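Local coordinates for protein dioxygenase (Pseudomonas brassicacearum, PDB 5V2D) that probably cleaves the central double bond of lignin-derived stilbenes with dioxygen at a non-haem iron centre, at residues 158-162 / 173-177; 199-203 / 237-243; 211-215 / 227-232; 305-309 / 380-385. All coordinates share one frame; numbering follows the deposited sequence.

Interaction 1 of 4, residues 158-162 / 173-177; sequences ALPWA and EWTFD
W161 and E173 form an antiparallel, non-hydrogen-bonded pair between the last two strands of a four-stranded propeller blade, 161-163 and 170-173. The W161 indole has CG beside its own backbone N (chi1 -79°) and turns one face to the E173 main chain. E173 CA lies 4.1 Å from the centroid of the five-membered ring, a CH-pi contact over the face, while E173 N stands above the same face nearer the rim. The E173 side chain leaves with CG opposite the backbone N (chi1 -177°) and stays extended, which carries the carboxylate obliquely across L159, with L159 CB 3.8 Å from E173 OE2. Two waters hold that oxygen. One donates to E173 OE2 and L159 O and accepts from W161 NE1 at 3.0 Å; the other donates to OE2 and accepts from L159 N. Just after the pair, W174 N gives P160 O a nearly straight bond of 2.8 Å. The W174 ring leads away from strand 161-163, yet A162 CB touches its CE3 obliquely at 3.4 Å. P160 CG packs against F176 CE1 at 3.8 Å, the two side chains crossing at about a right angle. F185 stacks on the F176 ring, and W174 CD1 sits over the centre of one F176 face. The buried W174 O has no hydrogen-bond partner, and L159 CB lies 3.8 Å from it.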
loop_
_atom_site.group_PDB
_atom_site.type_symbol
_atom_site.label_atom_id
_atom_site.label_comp_id
_atom_site.label_asym_id
_atom_site.label_seq_id
_atom_site.Cartn_x
_atom_site.Cartn_y
_atom_site.Cartn_z
ATOM N N ALA A 158 -7.337 11.576 -3.578
ATOM C CA ALA A 158 -8.249 11.853 -4.668
ATOM C C ALA A 158 -9.076 10.618 -5.005
ATOM O O ALA A 158 -8.839 9.534 -4.439
ATOM C CB ALA A 158 -7.466 12.331 -5.885
ATOM N N LEU A 159 -10.002 10.795 -5.936
ATOM C CA LEU A 159 -10.727 9.679 -6.494
ATOM C C LEU A 159 -9.760 8.845 -7.331
ATOM O O LEU A 159 -8.718 9.341 -7.788
ATOM C CB LEU A 159 -11.838 10.225 -7.410
ATOM C CG LEU A 159 -13.054 10.871 -6.689
ATOM C CD1 LEU A 159 -13.927 11.531 -7.751
ATOM C CD2 LEU A 159 -13.842 9.820 -5.998
ATOM N N PRO A 160 -10.074 7.578 -7.536
ATOM C CA PRO A 160 -9.190 6.691 -8.260
ATOM C C PRO A 160 -9.288 6.895 -9.734
ATOM O O PRO A 160 -10.189 7.602 -10.190
ATOM C CB PRO A 160 -9.717 5.294 -7.886
ATOM C CG PRO A 160 -11.100 5.486 -7.394
ATOM C CD PRO A 160 -11.267 6.886 -6.974
ATOM N N TRP A 161 -8.342 6.304 -10.473
ATOM C CA TRP A 161 -8.267 6.363 -11.910
ATOM C C TRP A 161 -8.501 4.936 -12.467
ATOM O O TRP A 161 -7.958 3.952 -11.960
ATOM C CB TRP A 161 -6.901 6.915 -12.364
ATOM C CG TRP A 161 -6.904 8.368 -12.234
ATOM C CD1 TRP A 161 -6.963 9.084 -11.085
ATOM C CD2 TRP A 161 -7.021 9.307 -13.303
ATOM N NE1 TRP A 161 -7.079 10.413 -11.380
ATOM C CE2 TRP A 161 -7.128 10.578 -12.732
ATOM C CE3 TRP A 161 -7.022 9.195 -14.682
ATOM C CZ2 TRP A 161 -7.212 11.732 -13.513
ATOM C CZ3 TRP A 161 -7.107 10.336 -15.457
ATOM C CH2 TRP A 161 -7.229 11.577 -14.881
ATOM N N ALA A 162 -9.404 4.834 -13.443
ATOM C CA ALA A 162 -9.698 3.537 -14.035
ATOM C C ALA A 162 -8.795 3.237 -15.197
ATOM O O ALA A 162 -8.429 4.141 -15.966
ATOM C CB ALA A 162 -11.171 3.474 -14.425
ATOM N N GLU A 173 -10.611 9.434 -14.633
ATOM C CA GLU A 173 -10.966 9.466 -13.245
ATOM C C GLU A 173 -12.251 8.673 -13.077
ATOM O O GLU A 173 -13.178 8.808 -13.842
ATOM C CB GLU A 173 -11.152 10.892 -12.759
ATOM C CG GLU A 173 -11.447 10.962 -11.288
ATOM C CD GLU A 173 -11.641 12.409 -10.778
ATOM O OE1 GLU A 173 -12.657 13.003 -11.248
ATOM O OE2 GLU A 173 -10.875 12.931 -9.890
ATOM N N TRP A 174 -12.305 7.855 -12.063
ATOM C CA TRP A 174 -13.508 7.069 -11.779
ATOM C C TRP A 174 -14.302 7.717 -10.661
ATOM O O TRP A 174 -13.866 7.789 -9.529
ATOM C CB TRP A 174 -13.135 5.622 -11.375
ATOM C CG TRP A 174 -14.207 4.643 -11.480
ATOM C CD1 TRP A 174 -14.887 4.098 -10.464
ATOM C CD2 TRP A 174 -14.743 4.071 -12.656
ATOM N NE1 TRP A 174 -15.798 3.169 -10.915
ATOM C CE2 TRP A 174 -15.754 3.144 -12.258
ATOM C CE3 TRP A 174 -14.474 4.234 -14.019
ATOM C CZ2 TRP A 174 -16.502 2.395 -13.166
ATOM C CZ3 TRP A 174 -15.216 3.490 -14.933
ATOM C CH2 TRP A 174 -16.190 2.559 -14.496
ATOM N N THR A 175 -15.509 8.144 -10.984
ATOM C CA THR A 175 -16.387 8.857 -9.989
ATOM C C THR A 175 -17.432 7.941 -9.373
ATOM O O THR A 175 -18.198 8.360 -8.556
ATOM C CB THR A 175 -17.158 10.027 -10.704
ATOM O OG1 THR A 175 -18.012 9.420 -11.662
ATOM C CG2 THR A 175 -16.212 10.954 -11.458
ATOM N N PHE A 176 -17.428 6.677 -9.730
ATOM C CA PHE A 176 -18.448 5.674 -9.323
ATOM C C PHE A 176 -19.838 6.189 -9.746
ATOM O O PHE A 176 -20.723 6.337 -8.889
ATOM C CB PHE A 176 -18.387 5.335 -7.822
ATOM C CG PHE A 176 -17.054 4.776 -7.381
ATOM C CD1 PHE A 176 -15.998 5.630 -7.054
ATOM C CD2 PHE A 176 -16.884 3.418 -7.316
ATOM C CE1 PHE A 176 -14.781 5.098 -6.618
ATOM C CE2 PHE A 176 -15.656 2.869 -6.928
ATOM C CZ PHE A 176 -14.614 3.730 -6.533
ATOM N N ASP A 177 -19.957 6.484 -11.011
ATOM C CA ASP A 177 -21.213 7.036 -11.602
ATOM C C ASP A 177 -21.770 8.245 -10.849
ATOM O O ASP A 177 -22.955 8.324 -10.629
ATOM C CB ASP A 177 -22.270 5.901 -11.675
ATOM C CG ASP A 177 -21.822 4.748 -12.560
ATOM O OD1 ASP A 177 -21.677 3.549 -12.136
ATOM O OD2 ASP A 177 -21.538 5.049 -13.727
HETATM O O HOH W 1 -8.540 11.654 -9.092
HETATM O O HOH W 2 -10.522 13.471 -7.242
#

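Interaction 2 of 4, residues 199-203 / 237-243; sequences LAFSY and MVHDFAA. With FE (Fe (III) ion), chain E.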
loop_
_atom_site.group_PDB
_atom_site.type_symbol
_atom_site.label_atom_id
_atom_site.label_comp_id
_atom_site.label_asym_id
_atom_site.label_seq_id
_atom_site.Cartn_x
_atom_site.Cartn_y
_atom_site.Cartn_z
ATOM N N LEU A 199 -15.530 -2.259 -0.163
ATOM C CA LEU A 199 -15.623 -1.597 1.120
ATOM C C LEU A 199 -14.522 -0.543 1.138
ATOM O O LEU A 199 -13.325 -0.851 0.902
ATOM C CB LEU A 199 -15.408 -2.572 2.223
ATOM C CG LEU A 199 -16.175 -3.935 2.050
ATOM C CD1 LEU A 199 -16.004 -4.790 3.305
ATOM C CD2 LEU A 199 -17.651 -3.788 1.817
ATOM N N ALA A 200 -14.881 0.725 1.325
ATOM C CA ALA A 200 -13.944 1.783 1.176
ATOM C C ALA A 200 -14.260 2.930 2.155
ATOM O O ALA A 200 -15.186 2.837 2.934
ATOM C CB ALA A 200 -13.983 2.271 -0.274
ATOM N N PHE A 201 -13.439 3.969 2.120
ATOM C CA PHE A 201 -13.632 5.088 3.034
ATOM C C PHE A 201 -12.892 6.294 2.495
ATOM O O PHE A 201 -12.128 6.180 1.516
ATOM C CB PHE A 201 -13.210 4.736 4.450
ATOM C CG PHE A 201 -11.727 4.640 4.636
ATOM C CD1 PHE A 201 -10.966 5.789 5.064
ATOM C CD2 PHE A 201 -11.050 3.473 4.390
ATOM C CE1 PHE A 201 -9.599 5.708 5.167
ATOM C CE2 PHE A 201 -9.654 3.402 4.531
ATOM C CZ PHE A 201 -8.931 4.498 4.925
ATOM N N SER A 202 -13.087 7.444 3.136
ATOM C CA SER A 202 -12.367 8.695 2.796
ATOM C C SER A 202 -12.030 9.462 4.090
ATOM O O SER A 202 -12.857 9.467 5.026
ATOM C CB SER A 202 -13.263 9.549 1.915
ATOM O OG SER A 202 -12.778 10.892 1.861
ATOM N N TYR A 203 -10.813 9.993 4.208
ATOM C CA TYR A 203 -10.482 10.957 5.252
ATOM C C TYR A 203 -10.108 12.288 4.555
ATOM O O TYR A 203 -9.895 12.326 3.333
ATOM C CB TYR A 203 -9.423 10.479 6.251
ATOM C CG TYR A 203 -8.009 10.492 5.708
ATOM C CD1 TYR A 203 -7.534 9.410 4.944
ATOM C CD2 TYR A 203 -7.181 11.537 5.961
ATOM C CE1 TYR A 203 -6.266 9.384 4.448
ATOM C CE2 TYR A 203 -5.870 11.575 5.457
ATOM C CZ TYR A 203 -5.409 10.515 4.715
ATOM O OH TYR A 203 -4.093 10.545 4.256
ATOM N N MET A 237 -4.074 11.251 9.467
ATOM C CA MET A 237 -3.917 10.216 8.396
ATOM C C MET A 237 -4.708 8.967 8.781
ATOM O O MET A 237 -4.529 8.411 9.880
ATOM C CB MET A 237 -2.472 9.830 8.204
ATOM C CG MET A 237 -2.281 8.806 7.057
ATOM S SD MET A 237 -0.563 8.240 6.859
ATOM C CE MET A 237 -0.014 9.634 5.942
ATOM N N VAL A 238 -5.556 8.510 7.871
ATOM C CA VAL A 238 -6.167 7.182 7.974
ATOM C C VAL A 238 -5.757 6.443 6.704
ATOM O O VAL A 238 -6.437 6.553 5.612
ATOM C CB VAL A 238 -7.676 7.226 8.108
ATOM C CG1 VAL A 238 -8.213 5.826 8.405
ATOM C CG2 VAL A 238 -8.088 8.124 9.264
ATOM N N HIS A 239 -4.654 5.699 6.829
ATOM C CA HIS A 239 -4.072 5.084 5.623
ATOM C C HIS A 239 -4.848 3.824 5.212
ATOM O O HIS A 239 -5.196 3.628 4.042
ATOM C CB HIS A 239 -2.555 4.851 5.781
ATOM C CG HIS A 239 -1.927 4.225 4.564
ATOM N ND1 HIS A 239 -1.912 4.859 3.335
ATOM C CD2 HIS A 239 -1.436 2.975 4.363
ATOM C CE1 HIS A 239 -1.332 4.067 2.450
ATOM N NE2 HIS A 239 -1.061 2.916 3.045
ATOM N N ASP A 240 -5.014 2.914 6.181
ATOM C CA ASP A 240 -5.648 1.623 5.963
ATOM C C ASP A 240 -6.825 1.558 6.914
ATOM O O ASP A 240 -6.996 2.423 7.752
ATOM C CB ASP A 240 -4.597 0.524 6.198
ATOM C CG ASP A 240 -4.929 -0.821 5.522
ATOM O OD1 ASP A 240 -6.113 -1.043 5.122
ATOM O OD2 ASP A 240 -3.995 -1.691 5.459
ATOM N N PHE A 241 -7.668 0.567 6.777
ATOM C CA PHE A 241 -8.787 0.371 7.706
ATOM C C PHE A 241 -9.091 -1.102 7.816
ATOM O O PHE A 241 -8.376 -1.894 7.293
ATOM C CB PHE A 241 -10.010 1.239 7.317
ATOM C CG PHE A 241 -10.918 0.654 6.288
ATOM C CD1 PHE A 241 -10.457 0.209 5.103
ATOM C CD2 PHE A 241 -12.281 0.591 6.521
ATOM C CE1 PHE A 241 -11.332 -0.258 4.108
ATOM C CE2 PHE A 241 -13.175 0.084 5.549
ATOM C CZ PHE A 241 -12.696 -0.345 4.358
ATOM N N ALA A 242 -10.075 -1.437 8.628
ATOM C CA ALA A 242 -10.454 -2.828 8.826
ATOM C C ALA A 242 -11.961 -2.916 8.671
ATOM O O ALA A 242 -12.717 -2.055 9.163
ATOM C CB ALA A 242 -10.064 -3.254 10.198
ATOM N N ALA A 243 -12.387 -3.919 7.939
ATOM C CA ALA A 243 -13.810 -4.172 7.750
ATOM C C ALA A 243 -14.090 -5.608 8.161
ATOM O O ALA A 243 -13.281 -6.514 7.898
ATOM C CB ALA A 243 -14.239 -3.901 6.311
HETATM FE FE FE E . -0.544 1.152 2.093
HETATM O O HOH W 3 1.250 2.065 1.643
#
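The F201 and F241 side chains run antiparallel past one another, with ring planes 54° apart, an oblique pair whose centroids are 4.7 Å apart. Both hold CG between the backbone N and the carbonyl carbon (chi1 73° for F201, 85° for F241), which brings ring against ring. F201 CD2 stands over one face of F241 toward its rim, and L199 O meets the edge of the same ring near CZ. F201 in turn points its own edge at V238 O, with CE1 3.3 Å from that oxygen and close to V238 CG1. Beyond it, Y203 lies flat against the peptide backbone: V238 N sits 3.5 Å above the centre of its ring, and M237 CA makes an off-centre CH-pi contact with it. At the far end, L199 CD1 reaches A243 CB at 3.6 Å. No hydrogen bond crosses the contact; the rings pack on one another, on aliphatic groups and on backbone atoms. H239 is turned away from strand 198-203 and binds iron through NE2 at 2.1 Å. E156 accepts from H239 ND1 and also bonds Y203 OH. A water and H188, H304 and H495 also bind the metal, giving the four-histidine iron centre of a seven-bladed propeller, characteristic of carotenoid cleavage oxygenases.

Interaction 3 of 4, residues 211-215 / 227-232; sequences PDLVY and EIWFQA
V214 and W229 project together from a non-hydrogen-bonded pair. From W229 CB the chain turns to put CG beside the backbone N (chi1 -69°), and the indole lies flat over the valine. CG, CD1, NE1 and CE2 all meet V214 CG1, which stands 3.4 Å from the centroid of the five-membered ring, a CH-pi contact almost on the ring normal. W229 NE1 also gives E227 OE2 a bond of 2.8 Å, in the indole plane but reaching the oxygen from above the carboxylate plane. Farther out, W229 CE3 rests on V214 CG2 at 3.5 Å, CZ3 and CH2 continue along the same methyl, and CZ2 lies about equally far from both. Replacing W229 by a serine would probably strip the indole face from both V214 methyls and leave E227 OE2 without its N-H donor. The strands form a beta hairpin, the outer two of a four-stranded propeller blade, with main-chain bonds pairing L213 with F230 and Y215 with I228. On the opposite face, L213 CB sits over the F230 ring, 3.9 Å from its centroid, while L213 CD1 touches F230 CE1. Near the open end, Q231 NE2 meets D212 OD2 at 2.8 Å from above the carboxylate plane.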
loop_
_atom_site.group_PDB
_atom_site.type_symbol
_atom_site.label_atom_id
_atom_site.label_comp_id
_atom_site.label_asym_id
_atom_site.label_seq_id
_atom_site.Cartn_x
_atom_site.Cartn_y
_atom_site.Cartn_z
ATOM N N PRO A 211 -11.841 17.323 9.297
ATOM C CA PRO A 211 -11.959 16.170 10.147
ATOM C C PRO A 211 -13.001 15.136 9.686
ATOM O O PRO A 211 -13.206 14.135 10.399
ATOM C CB PRO A 211 -12.448 16.780 11.485
ATOM C CG PRO A 211 -13.299 17.939 11.048
ATOM C CD PRO A 211 -12.588 18.508 9.841
ATOM N N ASP A 212 -13.627 15.351 8.532
ATOM C CA ASP A 212 -14.669 14.469 8.072
ATOM C C ASP A 212 -14.091 13.108 7.631
ATOM O O ASP A 212 -13.053 13.052 6.934
ATOM C CB ASP A 212 -15.394 15.080 6.904
ATOM C CG ASP A 212 -16.003 16.452 7.277
ATOM O OD1 ASP A 212 -15.239 17.439 7.207
ATOM O OD2 ASP A 212 -17.164 16.493 7.774
ATOM N N LEU A 213 -14.806 12.055 8.028
ATOM C CA LEU A 213 -14.512 10.667 7.695
ATOM C C LEU A 213 -15.752 10.082 7.117
ATOM O O LEU A 213 -16.855 10.383 7.571
ATOM C CB LEU A 213 -14.194 9.899 8.957
ATOM C CG LEU A 213 -12.946 10.361 9.693
ATOM C CD1 LEU A 213 -12.698 9.467 10.894
ATOM C CD2 LEU A 213 -11.720 10.249 8.831
ATOM N N VAL A 214 -15.636 9.216 6.122
ATOM C CA VAL A 214 -16.814 8.569 5.543
ATOM C C VAL A 214 -16.524 7.126 5.257
ATOM O O VAL A 214 -15.459 6.861 4.640
ATOM C CB VAL A 214 -17.188 9.108 4.132
ATOM C CG1 VAL A 214 -18.620 8.800 3.771
ATOM C CG2 VAL A 214 -16.747 10.482 3.891
ATOM N N TYR A 215 -17.445 6.222 5.609
ATOM C CA TYR A 215 -17.417 4.825 5.126
ATOM C C TYR A 215 -18.324 4.683 3.898
ATOM O O TYR A 215 -19.407 5.270 3.874
ATOM C CB TYR A 215 -17.890 3.863 6.235
ATOM C CG TYR A 215 -18.026 2.462 5.757
ATOM C CD1 TYR A 215 -16.925 1.780 5.328
ATOM C CD2 TYR A 215 -19.250 1.832 5.684
ATOM C CE1 TYR A 215 -17.013 0.505 4.844
ATOM C CE2 TYR A 215 -19.361 0.546 5.242
ATOM C CZ TYR A 215 -18.241 -0.122 4.811
ATOM O OH TYR A 215 -18.317 -1.389 4.295
ATOM N N GLU A 227 -23.489 4.685 3.024
ATOM C CA GLU A 227 -22.436 5.584 3.386
ATOM C C GLU A 227 -22.657 6.080 4.797
ATOM O O GLU A 227 -23.788 6.100 5.286
ATOM C CB GLU A 227 -22.344 6.721 2.396
ATOM C CG GLU A 227 -23.564 7.630 2.293
ATOM C CD GLU A 227 -23.399 8.649 1.171
ATOM O OE1 GLU A 227 -24.396 8.876 0.527
ATOM O OE2 GLU A 227 -22.290 9.158 0.900
ATOM N N ILE A 228 -21.589 6.355 5.532
ATOM C CA ILE A 228 -21.680 6.847 6.894
ATOM C C ILE A 228 -20.694 7.980 7.001
ATOM O O ILE A 228 -19.453 7.745 6.975
ATOM C CB ILE A 228 -21.306 5.771 7.945
ATOM C CG1 ILE A 228 -22.011 4.441 7.714
ATOM C CG2 ILE A 228 -21.533 6.303 9.369
ATOM C CD1 ILE A 228 -21.578 3.365 8.694
ATOM N N TRP A 229 -21.214 9.204 7.096
ATOM C CA TRP A 229 -20.379 10.401 7.273
ATOM C C TRP A 229 -20.312 10.728 8.747
ATOM O O TRP A 229 -21.335 10.737 9.406
ATOM C CB TRP A 229 -21.005 11.604 6.565
ATOM C CG TRP A 229 -20.951 11.468 5.067
ATOM C CD1 TRP A 229 -21.740 10.671 4.294
ATOM C CD2 TRP A 229 -20.061 12.161 4.167
ATOM N NE1 TRP A 229 -21.397 10.802 2.983
ATOM C CE2 TRP A 229 -20.403 11.751 2.860
ATOM C CE3 TRP A 229 -19.055 13.105 4.344
ATOM C CZ2 TRP A 229 -19.730 12.197 1.727
ATOM C CZ3 TRP A 229 -18.404 13.582 3.219
ATOM C CH2 TRP A 229 -18.738 13.126 1.915
ATOM N N PHE A 230 -19.128 11.009 9.267
ATOM C CA PHE A 230 -19.002 11.455 10.645
ATOM C C PHE A 230 -17.746 12.285 10.764
ATOM O O PHE A 230 -17.131 12.595 9.732
ATOM C CB PHE A 230 -19.016 10.257 11.591
ATOM C CG PHE A 230 -17.881 9.247 11.411
ATOM C CD1 PHE A 230 -16.856 9.190 12.335
ATOM C CD2 PHE A 230 -17.922 8.307 10.378
ATOM C CE1 PHE A 230 -15.839 8.221 12.243
ATOM C CE2 PHE A 230 -16.895 7.382 10.220
ATOM C CZ PHE A 230 -15.851 7.330 11.181
ATOM N N GLN A 231 -17.373 12.693 11.977
ATOM C CA GLN A 231 -16.225 13.534 12.141
ATOM C C GLN A 231 -15.294 13.015 13.202
ATOM O O GLN A 231 -15.703 12.541 14.277
ATOM C CB GLN A 231 -16.667 14.947 12.505
ATOM C CG GLN A 231 -17.493 15.588 11.400
ATOM C CD GLN A 231 -17.321 17.046 11.405
ATOM O OE1 GLN A 231 -17.012 17.653 12.439
ATOM N NE2 GLN A 231 -17.494 17.645 10.262
ATOM N N ALA A 232 -14.012 13.112 12.918
ATOM C CA ALA A 232 -12.986 12.836 13.893
ATOM C C ALA A 232 -12.782 14.091 14.734
ATOM O O ALA A 232 -13.163 15.187 14.309
ATOM C CB ALA A 232 -11.685 12.515 13.177
HETATM O O HOH W 4 -18.522 14.108 7.869
#

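Interaction 4 of 4, residues 305-309 / 380-385; sequences TLNAF and YIGRQY
N307 grips the type II turn from Y380 to R383 with both ends of its amide. Its CG lies opposite the backbone N (chi1 -161°), carrying the amide toward the turn. OD1 accepts from G382 N at 2.9 Å, in the carbonyl plane on a lone pair and nearly straight, and also takes a weak bond from A308 N. ND2 gives Y380 O a bond of 2.9 Å, arriving above the carbonyl plane, while R383 N reaches that oxygen from the opposite face. G382 has a positive phi, and a CB there would jam against the preceding carbonyl oxygen. This is the tight side of the contact. The Y385 ring covers the asparagine, with N307 CB 3.6 Å from its centroid in a CH-pi contact and ND2 above the same face nearer the rim. L306 CD2 touches Y385 OH at 3.2 Å, and that hydroxyl bonds D318; F309 CD2 meets the edge of the ring. A serine in place of Y385 would probably open a gap over the N307 amide and leave D318 without its phenol partner. The looser side lies at exposed Q384, where the amide stacks on F309, planes 20° apart, with OE1 3.5 Å above the ring plane; OE1 also accepts from Y385 N. R383 heads away to a salt bridge with D192. The contact joins the innermost strand of one propeller blade to a loop of the next, and its chemistry implies that one buried amide, donating and accepting at once, fixes the turn's position and orientation.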
loop_
_atom_site.group_PDB
_atom_site.type_symbol
_atom_site.label_atom_id
_atom_site.label_comp_id
_atom_site.label_asym_id
_atom_site.label_seq_id
_atom_site.Cartn_x
_atom_site.Cartn_y
_atom_site.Cartn_z
ATOM N N THR A 305 -3.378 -3.241 7.778
ATOM C CA THR A 305 -4.225 -4.320 8.249
ATOM C C THR A 305 -3.870 -5.655 7.649
ATOM O O THR A 305 -3.919 -5.828 6.422
ATOM C CB THR A 305 -5.681 -3.971 7.909
ATOM O OG1 THR A 305 -5.998 -2.710 8.489
ATOM C CG2 THR A 305 -6.670 -5.017 8.417
ATOM N N LEU A 306 -3.555 -6.637 8.488
ATOM C CA LEU A 306 -3.425 -8.023 8.008
ATOM C C LEU A 306 -4.840 -8.551 7.763
ATOM O O LEU A 306 -5.215 -8.909 6.654
ATOM C CB LEU A 306 -2.642 -8.878 8.956
ATOM C CG LEU A 306 -2.731 -10.381 8.686
ATOM C CD1 LEU A 306 -2.282 -10.779 7.266
ATOM C CD2 LEU A 306 -1.871 -11.101 9.751
ATOM N N ASN A 307 -5.655 -8.529 8.791
ATOM C CA ASN A 307 -7.040 -8.937 8.711
ATOM C C ASN A 307 -7.742 -8.488 9.983
ATOM O O ASN A 307 -7.117 -8.044 10.924
ATOM C CB ASN A 307 -7.225 -10.456 8.433
ATOM C CG ASN A 307 -8.596 -10.789 7.918
ATOM O OD1 ASN A 307 -9.311 -9.947 7.342
ATOM N ND2 ASN A 307 -8.977 -12.058 8.098
ATOM N N ALA A 308 -9.056 -8.599 10.002
ATOM C CA ALA A 308 -9.897 -8.248 11.148
ATOM C C ALA A 308 -11.144 -9.091 11.123
ATOM O O ALA A 308 -11.554 -9.562 10.081
ATOM C CB ALA A 308 -10.282 -6.763 11.057
ATOM N N PHE A 309 -11.728 -9.307 12.286
ATOM C CA PHE A 309 -12.997 -9.979 12.365
ATOM C C PHE A 309 -13.669 -9.569 13.657
ATOM O O PHE A 309 -13.047 -8.938 14.532
ATOM C CB PHE A 309 -12.799 -11.504 12.249
ATOM C CG PHE A 309 -12.014 -12.076 13.349
ATOM C CD1 PHE A 309 -12.642 -12.575 14.505
ATOM C CD2 PHE A 309 -10.619 -12.085 13.279
ATOM C CE1 PHE A 309 -11.886 -13.111 15.546
ATOM C CE2 PHE A 309 -9.856 -12.588 14.350
ATOM C CZ PHE A 309 -10.512 -13.087 15.484
ATOM N N TYR A 380 -10.896 -14.797 3.107
ATOM C CA TYR A 380 -11.128 -14.689 4.538
ATOM C C TYR A 380 -11.087 -13.260 5.052
ATOM O O TYR A 380 -11.077 -13.016 6.281
ATOM C CB TYR A 380 -10.023 -15.524 5.262
ATOM C CG TYR A 380 -10.281 -16.985 5.059
ATOM C CD1 TYR A 380 -10.022 -17.610 3.832
ATOM C CD2 TYR A 380 -10.900 -17.730 6.065
ATOM C CE1 TYR A 380 -10.322 -18.949 3.637
ATOM C CE2 TYR A 380 -11.193 -19.065 5.892
ATOM C CZ TYR A 380 -10.912 -19.657 4.674
ATOM O OH TYR A 380 -11.216 -20.950 4.480
ATOM N N ILE A 381 -11.040 -12.294 4.133
ATOM C CA ILE A 381 -11.063 -10.882 4.546
ATOM C C ILE A 381 -12.288 -10.616 5.429
ATOM O O ILE A 381 -13.419 -10.873 5.035
ATOM C CB ILE A 381 -11.025 -9.975 3.319
ATOM C CG1 ILE A 381 -9.574 -9.972 2.815
ATOM C CG2 ILE A 381 -11.453 -8.558 3.690
ATOM C CD1 ILE A 381 -9.421 -9.152 1.504
ATOM N N GLY A 382 -12.081 -10.081 6.616
ATOM C CA GLY A 382 -13.226 -9.766 7.447
ATOM C C GLY A 382 -13.771 -10.897 8.319
ATOM O O GLY A 382 -14.723 -10.676 9.078
ATOM N N ARG A 383 -13.181 -12.077 8.228
ATOM C CA ARG A 383 -13.730 -13.253 8.931
ATOM C C ARG A 383 -12.625 -13.839 9.805
ATOM O O ARG A 383 -11.398 -13.606 9.608
ATOM C CB ARG A 383 -14.168 -14.401 7.990
ATOM C CG ARG A 383 -14.804 -14.110 6.657
ATOM C CD ARG A 383 -16.270 -13.595 6.740
ATOM N NE ARG A 383 -16.382 -12.184 6.262
ATOM C CZ ARG A 383 -17.358 -11.653 5.510
ATOM N NH1 ARG A 383 -18.378 -12.392 5.091
ATOM N NH2 ARG A 383 -17.334 -10.351 5.197
ATOM N N GLN A 384 -13.039 -14.732 10.667
ATOM C CA GLN A 384 -12.109 -15.473 11.501
ATOM C C GLN A 384 -11.124 -16.193 10.569
ATOM O O GLN A 384 -11.474 -16.728 9.499
ATOM C CB GLN A 384 -12.898 -16.538 12.357
ATOM C CG GLN A 384 -12.696 -16.691 13.872
ATOM C CD GLN A 384 -11.266 -16.552 14.425
ATOM O OE1 GLN A 384 -10.245 -16.155 13.788
ATOM N NE2 GLN A 384 -11.253 -16.690 15.736
ATOM N N TYR A 385 -9.882 -16.214 10.947
ATOM C CA TYR A 385 -8.825 -16.649 10.072
ATOM C C TYR A 385 -7.670 -17.075 10.925
ATOM O O TYR A 385 -7.628 -16.721 12.082
ATOM C CB TYR A 385 -8.419 -15.504 9.094
ATOM C CG TYR A 385 -7.447 -14.522 9.657
ATOM C CD1 TYR A 385 -6.207 -14.380 9.101
ATOM C CD2 TYR A 385 -7.785 -13.684 10.751
ATOM C CE1 TYR A 385 -5.283 -13.456 9.618
ATOM C CE2 TYR A 385 -6.881 -12.788 11.285
ATOM C CZ TYR A 385 -5.640 -12.668 10.709
ATOM O OH TYR A 385 -4.685 -11.842 11.194
#

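Following the chain from the N terminus, interaction 1 closes a short loop of ten residues within the blade that ends with strand 170-173. Interaction 2 closes a longer one, joining the blade that contains strand 198-203 to the start of the next, strand 242-243. Interaction 3 is a hairpin wholly within that loop, and the two touch where S202 N meets V214 O. Interaction 4 then spans seventy residues and ties the blade that begins with strand 301-311 to the one that begins with strand 371-375. Interactions 1, 2 and 4 follow in series, and no loops cross. Interactions 2 and 4 meet at T305, which bonds D240 OD2 and F241 O next to the iron ligands H239 and H304.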